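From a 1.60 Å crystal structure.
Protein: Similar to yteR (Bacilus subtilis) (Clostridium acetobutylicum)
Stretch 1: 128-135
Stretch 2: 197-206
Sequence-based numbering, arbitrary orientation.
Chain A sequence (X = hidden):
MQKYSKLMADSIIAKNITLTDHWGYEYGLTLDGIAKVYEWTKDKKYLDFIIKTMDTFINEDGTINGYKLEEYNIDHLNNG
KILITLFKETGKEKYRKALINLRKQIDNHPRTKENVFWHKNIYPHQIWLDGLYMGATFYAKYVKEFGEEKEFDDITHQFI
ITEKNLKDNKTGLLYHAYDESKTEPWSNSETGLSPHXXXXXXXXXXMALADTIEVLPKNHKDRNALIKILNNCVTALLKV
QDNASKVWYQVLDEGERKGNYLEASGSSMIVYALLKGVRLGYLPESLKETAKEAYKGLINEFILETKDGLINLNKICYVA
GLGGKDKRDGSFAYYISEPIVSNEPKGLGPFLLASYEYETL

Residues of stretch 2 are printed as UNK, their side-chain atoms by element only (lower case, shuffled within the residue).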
# COMPACT_ATOMS: atom_id res chain seq x y z
N TRP A 128 12.72 1.10 0.51
CA TRP A 128 11.82 0.87 -0.62
C TRP A 128 10.49 1.56 -0.34
O TRP A 128 10.03 1.58 0.82
CB TRP A 128 11.51 -0.61 -0.84
CG TRP A 128 12.66 -1.58 -1.01
CD1 TRP A 128 13.98 -1.40 -0.69
CD2 TRP A 128 12.54 -2.91 -1.51
NE1 TRP A 128 14.69 -2.56 -0.98
CE2 TRP A 128 13.82 -3.50 -1.48
CE3 TRP A 128 11.47 -3.67 -1.98
CZ2 TRP A 128 14.06 -4.80 -1.90
CZ3 TRP A 128 11.70 -4.96 -2.40
CH2 TRP A 128 12.99 -5.52 -2.36
N LEU A 129 9.88 2.14 -1.37
CA LEU A 129 8.63 2.88 -1.17
C LEU A 129 7.59 2.00 -0.49
O LEU A 129 6.82 2.50 0.36
CB LEU A 129 8.07 3.40 -2.49
CG LEU A 129 8.83 4.53 -3.20
CD1 LEU A 129 8.13 4.96 -4.45
CD2 LEU A 129 9.01 5.71 -2.25
N ASP A 130 7.52 0.72 -0.87
CA ASP A 130 6.56 -0.21 -0.29
C ASP A 130 6.54 -0.11 1.23
O ASP A 130 5.48 -0.18 1.84
CB ASP A 130 6.86 -1.69 -0.64
CG ASP A 130 7.19 -1.95 -2.10
OD1 ASP A 130 7.92 -1.18 -2.71
OD2 ASP A 130 6.72 -2.98 -2.63
N GLY A 131 7.72 -0.00 1.85
CA GLY A 131 7.84 -0.03 3.29
C GLY A 131 7.18 1.10 4.04
O GLY A 131 6.83 0.96 5.20
N LEU A 132 7.05 2.26 3.39
CA LEU A 132 6.39 3.38 4.01
C LEU A 132 4.94 3.07 4.31
O LEU A 132 4.38 3.57 5.27
CB LEU A 132 6.50 4.64 3.14
CG LEU A 132 7.80 5.42 3.31
CD1 LEU A 132 7.87 6.04 4.69
CD2 LEU A 132 9.02 4.55 3.03
N TYR A 133 4.32 2.23 3.48
CA TYR A 133 2.94 1.83 3.69
C TYR A 133 2.87 0.75 4.76
O TYR A 133 1.99 0.79 5.62
CB TYR A 133 2.32 1.28 2.41
CG TYR A 133 0.86 0.94 2.56
CD1 TYR A 133 -0.10 1.94 2.63
CD2 TYR A 133 0.43 -0.37 2.65
CE1 TYR A 133 -1.41 1.62 2.76
CE2 TYR A 133 -0.89 -0.69 2.77
CZ TYR A 133 -1.82 0.30 2.82
OH TYR A 133 -3.16 -0.02 2.93
N MET A 134 3.79 -0.21 4.72
CA MET A 134 3.73 -1.35 5.64
C MET A 134 4.08 -0.98 7.07
O MET A 134 3.55 -1.55 8.03
CB MET A 134 4.69 -2.46 5.21
CG MET A 134 4.67 -2.79 3.73
SD MET A 134 3.06 -3.26 3.14
CE MET A 134 3.41 -3.31 1.37
N GLY A 135 5.06 -0.08 7.20
CA GLY A 135 5.72 0.18 8.47
C GLY A 135 5.32 1.49 9.08
O GLY A 135 4.56 1.51 10.01
N UNK A 197 10.49 3.95 -12.23
CA UNK A 197 9.28 4.29 -11.49
C UNK A 197 8.27 3.17 -11.70
O UNK A 197 7.69 3.02 -12.77
c UNK A 197 10.89 8.37 -13.36
c UNK A 197 9.71 6.74 -12.04
c UNK A 197 8.71 5.62 -11.98
c UNK A 197 10.36 7.18 -10.89
c UNK A 197 11.28 8.21 -10.99
c UNK A 197 9.98 7.35 -13.25
c UNK A 197 11.55 8.81 -12.22
N UNK A 198 8.09 2.38 -10.65
CA UNK A 198 7.16 1.26 -10.66
C UNK A 198 5.82 1.71 -10.14
O UNK A 198 5.73 2.36 -9.09
c UNK A 198 6.17 -1.64 -10.77
c UNK A 198 7.08 -1.90 -7.28
c UNK A 198 6.66 -2.88 -6.42
c UNK A 198 5.37 -3.97 -8.13
c UNK A 198 5.80 -2.97 -9.01
c UNK A 198 6.88 -1.10 -9.74
c UNK A 198 6.65 -1.93 -8.60
c UNK A 198 5.81 -3.91 -6.85
c UNK A 198 7.72 0.13 -9.78
n UNK A 198 5.51 -2.77 -10.33
N UNK A 199 4.77 1.40 -10.88
CA UNK A 199 3.42 1.82 -10.54
C UNK A 199 3.01 1.50 -9.12
O UNK A 199 2.55 2.38 -8.37
N UNK A 200 3.14 0.24 -8.73
CA UNK A 200 2.67 -0.14 -7.40
C UNK A 200 3.48 0.55 -6.29
O UNK A 200 2.92 0.90 -5.26
n UNK A 200 1.42 -5.50 -7.52
n UNK A 200 3.31 -6.48 -6.71
c UNK A 200 2.44 -5.48 -6.68
c UNK A 200 2.29 -2.03 -5.78
c UNK A 200 1.67 -3.41 -5.58
c UNK A 200 2.65 -1.66 -7.21
n UNK A 200 2.58 -4.53 -5.77
N UNK A 201 4.76 0.76 -6.52
CA UNK A 201 5.59 1.44 -5.52
C UNK A 201 5.11 2.87 -5.28
O UNK A 201 4.97 3.31 -4.12
c UNK A 201 7.01 1.42 -5.91
N UNK A 202 4.85 3.61 -6.36
CA UNK A 202 4.24 4.91 -6.17
C UNK A 202 2.88 4.80 -5.49
O UNK A 202 2.54 5.64 -4.68
s UNK A 202 5.92 7.69 -6.87
c UNK A 202 4.09 5.67 -7.49
c UNK A 202 5.35 6.35 -7.96
c UNK A 202 4.61 8.92 -7.01
N UNK A 203 2.10 3.79 -5.85
CA UNK A 203 0.82 3.55 -5.20
C UNK A 203 0.97 3.38 -3.69
O UNK A 203 0.21 3.96 -2.92
N UNK A 204 1.93 2.57 -3.25
CA UNK A 204 2.17 2.40 -1.83
C UNK A 204 2.42 3.74 -1.15
O UNK A 204 1.89 4.03 -0.09
c UNK A 204 2.19 -0.88 -1.49
c UNK A 204 3.23 0.02 -1.89
c UNK A 204 4.12 -0.74 -2.60
c UNK A 204 2.51 -2.15 -2.00
c UNK A 204 1.70 -3.26 -1.81
c UNK A 204 3.38 1.52 -1.57
c UNK A 204 0.57 -3.10 -1.08
c UNK A 204 0.22 -1.86 -0.56
c UNK A 204 1.01 -0.74 -0.75
n UNK A 204 3.70 -2.04 -2.66
N UNK A 205 3.27 4.55 -1.77
CA UNK A 205 3.68 5.80 -1.15
C UNK A 205 2.52 6.78 -1.06
O UNK A 205 2.34 7.44 -0.02
c UNK A 205 6.75 9.67 0.22
c UNK A 205 5.46 8.86 -1.63
c UNK A 205 6.22 7.35 0.04
c UNK A 205 6.83 8.41 0.73
o UNK A 205 7.33 10.71 0.89
c UNK A 205 4.87 6.43 -1.88
c UNK A 205 5.52 7.57 -1.14
c UNK A 205 6.08 9.90 -0.96
N UNK A 206 1.72 6.91 -2.12
CA UNK A 206 0.57 7.82 -2.02
C UNK A 206 -0.53 7.33 -1.06
O UNK A 206 -1.13 8.13 -0.34
c UNK A 206 -0.50 7.12 -4.22
c UNK A 206 -0.01 8.28 -3.38
c UNK A 206 1.04 9.07 -4.14

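Position 197 has seven side-chain carbons: one carbon, then a ring of six. No oxygen is attached to the ring. The CA-to-CB bond points away from stretch 1, and nothing there is touched. This is Phe-197.

Position 198 carries ten side-chain atoms, nine carbons and one nitrogen. One carbon leads to fused five- and six-membered rings, the mark of an indole. OD2 of Asp-130 lies at the edge of this ring system, near its plane. The residue is Trp-198. Its CZ3 is 3.8 Å from Asp-130 OD2, and its NE1 is hydrogen-bonded elsewhere in the structure. It occupies the N-cap position, right before the helix.

Position 199 has no side-chain atoms, so it is Gly-199. It opens the helix and makes no contact with stretch 1.

Position 200 has three carbons, a nitrogen, and then a carbon bearing two more nitrogens. That planar end is a guanidinium group. It is Arg-200. Its side chain stays clear of stretch 1, and NH1 and NH2 are hydrogen-bonded elsewhere in the structure.

Position 201 has a single side-chain carbon, which lies 4.0 Å from Leu-129 CD1. One carbon means Ala-201. The small side chain accompanies a close backbone approach: Ala-201 O is 3.5 Å from Leu-129 CB, and the two CA atoms, Leu-129 CA and Ala-201 CA, are 5.5 Å apart.

Position 202 is an unbranched chain of two carbons, a sulfur and a final carbon. The sulfur lies 4.3 Å from Leu-129 CD1. This is Met-202. Its CA-to-CB bond points away from stretch 1, and the contact is slight.

Position 203 again lacks side-chain atoms and is Gly-203. A CB here would be crowded by the O of Arg-200.

Position 204 repeats the pattern of one carbon followed by fused rings, with nine carbons and one nitrogen. The rings reach Asp-130, Tyr-133 and Met-134. It is Trp-204, with the largest area covered by stretch 1. Trp-204 NE1 is 3.2 Å from Asp-130 OD2. Trp-204 CE3 is 3.5 Å from Tyr-133 CD2; these rings are near parallel but slid apart, and barely overlap. Met-134 CE sits over one face of the six-membered ring, 3.6 Å from its centroid, as a CH-pi contact.

Position 205 has one carbon, then a six-carbon ring bearing an oxygen. The ring meets two leucines of stretch 1. It is Tyr-205. Tyr-205 CD1 is 4.0 Å from Leu-129 CD2, and Tyr-205 CE1 is 4.1 Å from Leu-132 CG, which lies at the ring edge. OH is hydrogen-bonded elsewhere in the structure.

Position 206 has one carbon carrying two more, a beta-branched side chain. It is Val-206, out of reach of stretch 1.

The contact joins two helices whose axes approach to 7.4 Å at 36°. Leu-129 packs among Ala-201, Met-202 and Tyr-205. Trp-204 fills the neighboring space, against Tyr-133 and Met-134. Most of the contacts between the two stretches are apolar packing, and together they help bury 496 Å².

Stretch 2 (197-206) FWGRAMGWYV
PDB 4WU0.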